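Local coordinates for protein siroheme decarboxylase (PDB 4CH7) that catalyses the decarboxylation of siroheme to 12,18-didecarboxysiroheme, probably through a monodecarboxylated intermediate, in the biosynthesis of heme d1, at residues A[107-112]-A[117-122]; A[82-87]-A[325-330]; A[244-249]-A[272-277]. All coordinates share one frame; numbering follows the deposited sequence. Where two conformers were deposited one is given.

Contact 1 of 3, residues A[107-112]-A[117-122]; sequences LAVPPE and EDVVRL
Leu107, on strand 103-109, reaches toward helix 116-126 and meets it with one methyl, CD2. Its CG stands opposite the backbone N (chi1 174°), and CD2 then prolongs the extended chain away from the strand. Leu107 CD2 lies 3.9 Å from Val119 CG1, the two side chains crossing at a slant. The same methyl comes within 3.6 Å of Val120 CG1, but Val120 was modelled in two conformers, so this closer approach is the less certain of the two.

Two residues on, Val109 again faces the helix, as the alternation of a strand requires. It uses the branch beside its backbone N: Val109 CG2 is 4.0 Å from Val119 CG2, and the two valines run past each other in opposite directions. Val119 therefore divides its methyls, CG1 to Leu107 and CG2 to Val109, and sits across both strand residues.

The short segments lie 9.9 Å apart at closest approach, with N-to-C directions 125° apart, the spacing of a helix laid on a sheet in the ferredoxin-like AsnC-type domain. Ile69 of the adjacent strand touches both Leu107 and Val120. All four touching residues are buried, and no hydrogen bond or salt bridge crosses; the contact rests on dispersion and the exclusion of water, made by branched aliphatic methyls.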
loop_
_atom_site.group_PDB
_atom_site.type_symbol
_atom_site.label_atom_id
_atom_site.label_comp_id
_atom_site.label_asym_id
_atom_site.label_seq_id
_atom_site.Cartn_x
_atom_site.Cartn_y
_atom_site.Cartn_z
ATOM N N LEU A 107 8.193 4.586 0.222
ATOM C CA LEU A 107 9.304 3.652 0.337
ATOM C C LEU A 107 9.024 2.619 1.412
ATOM O O LEU A 107 8.616 2.967 2.519
ATOM C CB LEU A 107 10.605 4.390 0.660
ATOM C CG LEU A 107 11.831 3.521 0.953
ATOM C CD1 LEU A 107 12.171 2.654 -0.245
ATOM C CD2 LEU A 107 13.020 4.379 1.344
ATOM N N ALA A 108 9.234 1.350 1.076
ATOM C CA ALA A 108 9.138 0.270 2.054
ATOM C C ALA A 108 10.461 -0.482 2.094
ATOM O O ALA A 108 10.965 -0.912 1.055
ATOM C CB ALA A 108 8.005 -0.671 1.701
ATOM N N VAL A 109 11.021 -0.644 3.289
ATOM C CA VAL A 109 12.318 -1.295 3.442
ATOM C C VAL A 109 12.192 -2.583 4.255
ATOM O O VAL A 109 11.629 -2.573 5.349
ATOM C CB VAL A 109 13.344 -0.350 4.109
ATOM C CG1 VAL A 109 14.640 -1.086 4.407
ATOM C CG2 VAL A 109 13.611 0.858 3.222
ATOM N N PRO A 110 12.709 -3.700 3.712
ATOM C CA PRO A 110 12.730 -4.976 4.437
ATOM C C PRO A 110 13.583 -4.873 5.695
ATOM O O PRO A 110 14.499 -4.052 5.731
ATOM C CB PRO A 110 13.381 -5.939 3.434
ATOM C CG PRO A 110 14.150 -5.059 2.487
ATOM C CD PRO A 110 13.324 -3.811 2.376
ATOM N N PRO A 111 13.282 -5.690 6.718
ATOM C CA PRO A 111 14.067 -5.656 7.957
ATOM C C PRO A 111 15.454 -6.262 7.757
ATOM O O PRO A 111 15.648 -7.014 6.804
ATOM C CB PRO A 111 13.244 -6.530 8.907
ATOM C CG PRO A 111 12.534 -7.497 8.006
ATOM C CD PRO A 111 12.201 -6.695 6.774
ATOM N N GLU A 112 16.394 -5.927 8.637
ATOM C CA GLU A 112 17.763 -6.453 8.575
ATOM C C GLU A 112 18.494 -6.250 7.242
ATOM O O GLU A 112 19.064 -7.195 6.694
ATOM C CB GLU A 112 17.805 -7.937 8.958
ATOM C CG GLU A 112 17.910 -8.201 10.452
ATOM C CD GLU A 112 16.580 -8.568 11.075
ATOM O OE1 GLU A 112 15.767 -9.235 10.400
ATOM O OE2 GLU A 112 16.347 -8.189 12.241
ATOM N N GLU A 117 15.857 5.428 7.188
ATOM C CA GLU A 117 16.536 6.723 7.195
ATOM C C GLU A 117 17.903 6.690 6.514
ATOM O O GLU A 117 18.322 7.675 5.901
ATOM C CB GLU A 117 16.696 7.231 8.629
ATOM C CG GLU A 117 15.493 7.990 9.168
ATOM C CD GLU A 117 14.331 7.090 9.549
ATOM O OE1 GLU A 117 14.466 5.853 9.462
ATOM O OE2 GLU A 117 13.279 7.628 9.947
ATOM N N ASP A 118 18.600 5.564 6.637
ATOM C CA ASP A 118 19.892 5.396 5.983
ATOM C C ASP A 118 19.701 5.256 4.475
ATOM O O ASP A 118 20.419 5.873 3.687
ATOM C CB ASP A 118 20.628 4.172 6.537
ATOM C CG ASP A 118 21.080 4.359 7.973
ATOM O OD1 ASP A 118 21.624 5.436 8.294
ATOM O OD2 ASP A 118 20.892 3.425 8.781
ATOM N N VAL A 119 18.726 4.437 4.090
ATOM C CA VAL A 119 18.385 4.219 2.686
ATOM C C VAL A 119 18.119 5.529 1.945
ATOM O O VAL A 119 18.661 5.753 0.865
ATOM C CB VAL A 119 17.164 3.283 2.546
ATOM C CG1 VAL A 119 16.733 3.165 1.099
ATOM C CG2 VAL A 119 17.476 1.911 3.116
ATOM N N VAL A 120 17.297 6.393 2.534
ATOM C CA VAL A 120 16.949 7.662 1.901
ATOM C C VAL A 120 18.123 8.643 1.887
ATOM O O VAL A 120 18.259 9.439 0.957
ATOM C CB VAL A 120 15.707 8.320 2.556
ATOM C CG1 VAL A 120 14.552 7.342 2.602
ATOM C CG2 VAL A 120 16.019 8.819 3.957
ATOM N N ARG A 121 18.967 8.581 2.915
ATOM C CA ARG A 121 20.156 9.431 2.991
ATOM C C ARG A 121 21.086 9.125 1.823
ATOM O O ARG A 121 21.571 10.028 1.137
ATOM C CB ARG A 121 20.896 9.222 4.319
ATOM C CG ARG A 121 22.285 9.852 4.363
ATOM C CD ARG A 121 22.960 9.654 5.715
ATOM N NE ARG A 121 22.992 8.253 6.129
ATOM C CZ ARG A 121 23.930 7.384 5.763
ATOM N NH1 ARG A 121 24.919 7.761 4.966
ATOM N NH2 ARG A 121 23.881 6.131 6.191
ATOM N N LEU A 122 21.310 7.835 1.597
ATOM C CA LEU A 122 22.144 7.372 0.499
ATOM C C LEU A 122 21.514 7.695 -0.857
ATOM O O LEU A 122 22.221 8.028 -1.808
ATOM C CB LEU A 122 22.405 5.872 0.641
ATOM C CG LEU A 122 23.175 5.498 1.907
ATOM C CD1 LEU A 122 23.152 4.002 2.159
ATOM C CD2 LEU A 122 24.603 6.003 1.819
#

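Contact 2 of 3, residues A[82-87]-A[325-330]; sequences ANFVNA and ERWFKE
Trp327 turns its CG opposite the backbone N (chi1 172°), and a second torsion of 87° turns the indole plane across the plane of CA, CB and CG; the ring thus projects from helix 323-335 to the C-terminal part of helix 75-87. Phe84 is rotated in nearly the same way, which carries its ring out to the indole although its CB does not point there.

Two patches of the indole are used. On the pyrrole side, Trp327 CD1 lies 3.5 Å from Ala87 O, and Trp327 NE1 is 3.9 Å from Ala87 CB. On the benzo side, Trp327 CZ2 meets Phe84 CZ at 4.4 Å. The two ring planes are about 50° apart, so this oblique approach is neither a parallel stack nor a T-shaped one.

Met123 of helix 116-126 touches both aromatic rings, placing the pair at a junction of three helices. Cutting Trp327 back to an alanine is likely to open a gap beside Ala87 and to take from Phe84 its partner on the C-terminal helix.

Although Ala87 O approaches the pyrrole side, no hydrogen bond joins the segments; the association is essentially van der Waals, made at the surface by one large side chain.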
loop_
_atom_site.group_PDB
_atom_site.type_symbol
_atom_site.label_atom_id
_atom_site.label_comp_id
_atom_site.label_asym_id
_atom_site.label_seq_id
_atom_site.Cartn_x
_atom_site.Cartn_y
_atom_site.Cartn_z
ATOM N N ALA A 82 13.611 10.996 -10.676
ATOM C CA ALA A 82 12.407 10.169 -10.648
ATOM C C ALA A 82 12.679 8.737 -11.103
ATOM O O ALA A 82 12.205 7.781 -10.486
ATOM C CB ALA A 82 11.318 10.795 -11.500
ATOM N N ASN A 83 13.433 8.598 -12.190
ATOM C CA ASN A 83 13.782 7.285 -12.718
ATOM C C ASN A 83 14.714 6.519 -11.781
ATOM O O ASN A 83 14.678 5.290 -11.725
ATOM C CB ASN A 83 14.410 7.411 -14.108
ATOM C CG ASN A 83 13.631 8.343 -15.016
ATOM O OD1 ASN A 83 12.479 8.080 -15.358
ATOM N ND2 ASN A 83 14.262 9.440 -15.415
ATOM N N PHE A 84 15.554 7.248 -11.051
ATOM C CA PHE A 84 16.405 6.638 -10.035
ATOM C C PHE A 84 15.543 6.036 -8.930
ATOM O O PHE A 84 15.779 4.913 -8.483
ATOM C CB PHE A 84 17.367 7.670 -9.441
ATOM C CG PHE A 84 18.147 7.157 -8.262
ATOM C CD1 PHE A 84 19.295 6.399 -8.450
ATOM C CD2 PHE A 84 17.731 7.427 -6.966
ATOM C CE1 PHE A 84 20.016 5.920 -7.366
ATOM C CE2 PHE A 84 18.445 6.953 -5.876
ATOM C CZ PHE A 84 19.590 6.197 -6.077
ATOM N N VAL A 85 14.544 6.800 -8.495
ATOM C CA VAL A 85 13.620 6.364 -7.451
ATOM C C VAL A 85 12.863 5.100 -7.863
ATOM O O VAL A 85 12.769 4.143 -7.090
ATOM C CB VAL A 85 12.611 7.476 -7.102
ATOM C CG1 VAL A 85 11.562 6.962 -6.134
ATOM C CG2 VAL A 85 13.328 8.678 -6.518
ATOM N N ASN A 86 12.335 5.107 -9.086
ATOM C CA ASN A 86 11.588 3.974 -9.624
ATOM C C ASN A 86 12.394 2.678 -9.623
ATOM O O ASN A 86 11.837 1.592 -9.481
ATOM C CB ASN A 86 11.107 4.282 -11.045
ATOM C CG ASN A 86 10.201 5.498 -11.106
ATOM O OD1 ASN A 86 9.443 5.770 -10.178
ATOM N ND2 ASN A 86 10.272 6.235 -12.209
ATOM N N ALA A 87 13.709 2.803 -9.783
ATOM C CA ALA A 87 14.606 1.650 -9.780
ATOM C C ALA A 87 14.567 0.885 -8.458
ATOM O O ALA A 87 14.767 -0.331 -8.432
ATOM C CB ALA A 87 16.029 2.087 -10.097
ATOM N N GLU A 325 17.881 -5.820 -1.777
ATOM C CA GLU A 325 19.232 -5.906 -1.240
ATOM C C GLU A 325 20.258 -5.736 -2.353
ATOM O O GLU A 325 21.197 -4.951 -2.227
ATOM C CB GLU A 325 19.432 -7.246 -0.529
ATOM C CG GLU A 325 20.839 -7.471 0.007
ATOM C CD GLU A 325 21.000 -8.825 0.669
ATOM O OE1 GLU A 325 20.168 -9.171 1.533
ATOM O OE2 GLU A 325 21.958 -9.546 0.321
ATOM N N ARG A 326 20.057 -6.462 -3.448
ATOM C CA ARG A 326 20.928 -6.364 -4.613
ATOM C C ARG A 326 20.930 -4.947 -5.178
ATOM O O ARG A 326 21.979 -4.423 -5.558
ATOM C CB ARG A 326 20.501 -7.371 -5.683
ATOM C CG ARG A 326 21.279 -7.265 -6.980
ATOM C CD ARG A 326 20.968 -8.423 -7.916
ATOM N NE ARG A 326 19.535 -8.684 -8.020
ATOM C CZ ARG A 326 18.690 -7.956 -8.744
ATOM N NH1 ARG A 326 19.126 -6.909 -9.428
ATOM N NH2 ARG A 326 17.405 -8.273 -8.783
ATOM N N TRP A 327 19.754 -4.326 -5.221
ATOM C CA TRP A 327 19.654 -2.926 -5.609
ATOM C C TRP A 327 20.392 -2.044 -4.613
ATOM O O TRP A 327 21.028 -1.061 -4.994
ATOM C CB TRP A 327 18.191 -2.483 -5.691
ATOM C CG TRP A 327 18.049 -1.004 -5.900
ATOM C CD1 TRP A 327 18.038 -0.342 -7.094
ATOM C CD2 TRP A 327 17.910 -0.002 -4.885
ATOM N NE1 TRP A 327 17.897 1.010 -6.882
ATOM C CE2 TRP A 327 17.818 1.245 -5.535
ATOM C CE3 TRP A 327 17.854 -0.037 -3.489
ATOM C CZ2 TRP A 327 17.672 2.443 -4.834
ATOM C CZ3 TRP A 327 17.709 1.153 -2.798
ATOM C CH2 TRP A 327 17.623 2.373 -3.470
ATOM N N PHE A 328 20.297 -2.400 -3.336
ATOM C CA PHE A 328 20.899 -1.607 -2.271
ATOM C C PHE A 328 22.426 -1.623 -2.319
ATOM O O PHE A 328 23.062 -0.578 -2.177
ATOM C CB PHE A 328 20.404 -2.075 -0.902
ATOM C CG PHE A 328 20.809 -1.172 0.226
ATOM C CD1 PHE A 328 20.495 0.181 0.191
ATOM C CD2 PHE A 328 21.495 -1.672 1.323
ATOM C CE1 PHE A 328 20.865 1.021 1.226
ATOM C CE2 PHE A 328 21.867 -0.838 2.363
ATOM C CZ PHE A 328 21.552 0.512 2.312
ATOM N N LYS A 329 23.002 -2.809 -2.511
ATOM C CA LYS A 329 24.450 -2.962 -2.635
ATOM C C LYS A 329 24.984 -2.070 -3.748
ATOM O O LYS A 329 26.013 -1.413 -3.594
ATOM C CB LYS A 329 24.816 -4.412 -2.955
ATOM C CG LYS A 329 24.228 -5.458 -2.022
ATOM C CD LYS A 329 24.853 -5.419 -0.642
ATOM C CE LYS A 329 24.447 -6.640 0.174
ATOM N NZ LYS A 329 24.898 -7.908 -0.465
ATOM N N GLU A 330 24.269 -2.057 -4.870
ATOM C CA GLU A 330 24.645 -1.250 -6.024
ATOM C C GLU A 330 24.673 0.238 -5.699
ATOM O O GLU A 330 25.550 0.962 -6.169
ATOM C CB GLU A 330 23.697 -1.518 -7.194
ATOM C CG GLU A 330 24.229 -2.538 -8.181
ATOM C CD GLU A 330 25.525 -2.088 -8.822
ATOM O OE1 GLU A 330 25.507 -1.073 -9.548
ATOM O OE2 GLU A 330 26.563 -2.745 -8.595
#

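Contact 3 of 3, residues A[244-249]-A[272-277]; sequences DAIEEV and RYNLFA
A helix laid against a strand that starts at a classic beta bulge forms this contact, within the second AsnC-like domain of the chain. The evidence for the bulge is that Asn274 and Leu275, consecutive in sequence, both sit opposite Trp239 of strand 233-239. Both also direct their CB atoms toward the first turn of helix 246-254, where normal strand alternation would send one of them to the other side.

The bulge gives the helix one polar and one apolar partner. Ile246 meets the polar one with its short branch: Ile246 CG2 lies 3.7 Å from Asn274 ND2. Its chi1 of 57° puts CG1 between the backbone N and carbonyl carbon and leaves CG2 beside the N. The amide nitrogen has its polar partner outside the two segments: Asn274 ND2 donates a hydrogen bond to Val241 O, in the chain leading to the helix. That bond helps to fix which way the amide is turned, and the methyl packs against a nitrogen already satisfied.

One turn further, Val249 CG1 reaches Leu275 CD2 at 3.6 Å, the side chains crossing at an angle. Leu275 is extended, chi1 -179°, so that this methyl leads the chain off the sheet. The backbones are nearest at Ile246 and Leu275, whose CA atoms are 7.1 Å apart.

Strand 275-281 runs between strands 233-239 and 259-264 in the barrel. Leu275 touches Trp239 of the former, while Ile246 also rests on Gln264 of the latter, so the start of helix 246-254 lies over strands 275-281 and 259-264.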
loop_
_atom_site.group_PDB
_atom_site.type_symbol
_atom_site.label_atom_id
_atom_site.label_comp_id
_atom_site.label_asym_id
_atom_site.label_seq_id
_atom_site.Cartn_x
_atom_site.Cartn_y
_atom_site.Cartn_z
ATOM N N ASP A 244 -7.029 16.334 18.920
ATOM C CA ASP A 244 -8.287 16.026 19.588
ATOM C C ASP A 244 -9.460 16.295 18.650
ATOM O O ASP A 244 -10.623 16.269 19.061
ATOM C CB ASP A 244 -8.425 16.845 20.874
ATOM C CG ASP A 244 -8.339 18.340 20.629
ATOM O OD1 ASP A 244 -7.912 18.745 19.528
ATOM O OD2 ASP A 244 -8.686 19.115 21.546
ATOM N N ALA A 245 -9.139 16.550 17.384
ATOM C CA ALA A 245 -10.137 16.862 16.370
ATOM C C ALA A 245 -9.919 16.068 15.081
ATOM O O ALA A 245 -10.822 15.981 14.251
ATOM C CB ALA A 245 -10.146 18.361 16.078
ATOM N N ILE A 246 -8.726 15.493 14.922
ATOM C CA ILE A 246 -8.380 14.728 13.718
ATOM C C ILE A 246 -9.349 13.578 13.428
ATOM O O ILE A 246 -9.620 13.270 12.266
ATOM C CB ILE A 246 -6.934 14.168 13.771
ATOM C CG1 ILE A 246 -6.722 13.297 15.013
ATOM C CG2 ILE A 246 -5.911 15.292 13.729
ATOM C CD1 ILE A 246 -5.276 12.915 15.256
ATOM N N GLU A 247 -9.862 12.948 14.481
ATOM C CA GLU A 247 -10.866 11.898 14.331
ATOM C C GLU A 247 -12.111 12.445 13.645
ATOM O O GLU A 247 -12.475 11.993 12.560
ATOM C CB GLU A 247 -11.241 11.294 15.689
ATOM C CG GLU A 247 -10.422 10.074 16.093
ATOM C CD GLU A 247 -10.989 9.364 17.311
ATOM O OE1 GLU A 247 -12.104 9.721 17.748
ATOM O OE2 GLU A 247 -10.319 8.448 17.829
ATOM N N GLU A 248 -12.756 13.417 14.284
ATOM C CA GLU A 248 -13.936 14.070 13.725
ATOM C C GLU A 248 -13.670 14.628 12.328
ATOM O O GLU A 248 -14.428 14.363 11.394
ATOM C CB GLU A 248 -14.414 15.198 14.642
ATOM C CG GLU A 248 -15.555 16.015 14.053
ATOM C CD GLU A 248 -15.467 17.487 14.400
ATOM O OE1 GLU A 248 -14.748 17.835 15.360
ATOM O OE2 GLU A 248 -16.116 18.300 13.711
ATOM N N VAL A 249 -12.590 15.400 12.196
ATOM C CA VAL A 249 -12.212 15.996 10.916
ATOM C C VAL A 249 -12.018 14.933 9.837
ATOM O O VAL A 249 -12.530 15.071 8.724
ATOM C CB VAL A 249 -10.938 16.857 11.038
ATOM C CG1 VAL A 249 -10.472 17.317 9.670
ATOM C CG2 VAL A 249 -11.196 18.060 11.928
ATOM N N ARG A 272 4.504 20.420 9.216
ATOM C CA ARG A 272 3.516 20.626 10.276
ATOM C C ARG A 272 2.137 20.014 10.014
ATOM O O ARG A 272 1.246 20.099 10.864
ATOM C CB ARG A 272 3.371 22.119 10.595
ATOM C CG ARG A 272 4.045 22.530 11.898
ATOM C CD ARG A 272 5.286 23.375 11.663
ATOM N NE ARG A 272 4.958 24.773 11.397
ATOM C CZ ARG A 272 5.850 25.760 11.393
ATOM N NH1 ARG A 272 7.126 25.504 11.644
ATOM N NH2 ARG A 272 5.467 27.006 11.141
ATOM N N TYR A 273 1.962 19.392 8.854
ATOM C CA TYR A 273 0.681 18.777 8.521
ATOM C C TYR A 273 0.581 17.359 9.084
ATOM O O TYR A 273 1.443 16.516 8.824
ATOM C CB TYR A 273 0.467 18.777 7.007
ATOM C CG TYR A 273 0.704 20.127 6.364
ATOM C CD1 TYR A 273 -0.256 21.127 6.424
ATOM C CD2 TYR A 273 1.887 20.396 5.691
ATOM C CE1 TYR A 273 -0.038 22.360 5.837
ATOM C CE2 TYR A 273 2.112 21.621 5.100
ATOM C CZ TYR A 273 1.149 22.601 5.175
ATOM O OH TYR A 273 1.373 23.826 4.587
ATOM N N ASN A 274 -0.475 17.102 9.851
ATOM C CA ASN A 274 -0.666 15.804 10.488
ATOM C C ASN A 274 -1.828 15.000 9.897
ATOM O O ASN A 274 -1.988 13.814 10.198
ATOM C CB ASN A 274 -0.849 15.966 12.001
ATOM C CG ASN A 274 -1.983 16.912 12.359
ATOM O OD1 ASN A 274 -2.334 17.798 11.585
ATOM N ND2 ASN A 274 -2.555 16.732 13.546
ATOM N N LEU A 275 -2.644 15.645 9.063
ATOM C CA LEU A 275 -3.740 14.943 8.395
ATOM C C LEU A 275 -3.592 14.968 6.878
ATOM O O LEU A 275 -3.512 16.035 6.267
ATOM C CB LEU A 275 -5.101 15.512 8.809
ATOM C CG LEU A 275 -6.321 14.829 8.185
ATOM C CD1 LEU A 275 -6.287 13.337 8.432
ATOM C CD2 LEU A 275 -7.603 15.417 8.731
ATOM N N PHE A 276 -3.546 13.778 6.283
ATOM C CA PHE A 276 -3.445 13.637 4.834
ATOM C C PHE A 276 -4.772 13.115 4.297
ATOM O O PHE A 276 -5.357 12.192 4.868
ATOM C CB PHE A 276 -2.324 12.665 4.449
ATOM C CG PHE A 276 -0.928 13.191 4.698
ATOM C CD1 PHE A 276 -0.675 14.148 5.677
ATOM C CD2 PHE A 276 0.137 12.719 3.942
ATOM C CE1 PHE A 276 0.612 14.623 5.902
ATOM C CE2 PHE A 276 1.427 13.189 4.157
ATOM C CZ PHE A 276 1.664 14.142 5.139
ATOM N N ALA A 277 -5.253 13.708 3.210
ATOM C CA ALA A 277 -6.491 13.249 2.585
ATOM C C ALA A 277 -6.384 13.282 1.070
ATOM O O ALA A 277 -6.331 14.356 0.469
ATOM C CB ALA A 277 -7.677 14.081 3.051
#

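Overall arrangement
Contacts 1 and 2 are neighbours, their centres 11 Å apart, and Phe328 of helix 323-335 joins them: Phe328 CZ is 3.8 Å from Leu122 CD1, and Phe328 CE1 is 4.0 Å from Val119 CG2. The C-terminal helix thereby packs against the first AsnC-like domain through both. Contact 3 belongs to the second such domain, with its centre 27 Å from that of contact 1 and 33 Å from that of contact 2. Contacts 1 and 3 each lay a helix on the same closed eight-stranded barrel, to which both domains contribute strands. His93, the inferred active-site residue, is about 10 Å from Leu107, side chain to side chain; contacts 2 and 3 lie away from it.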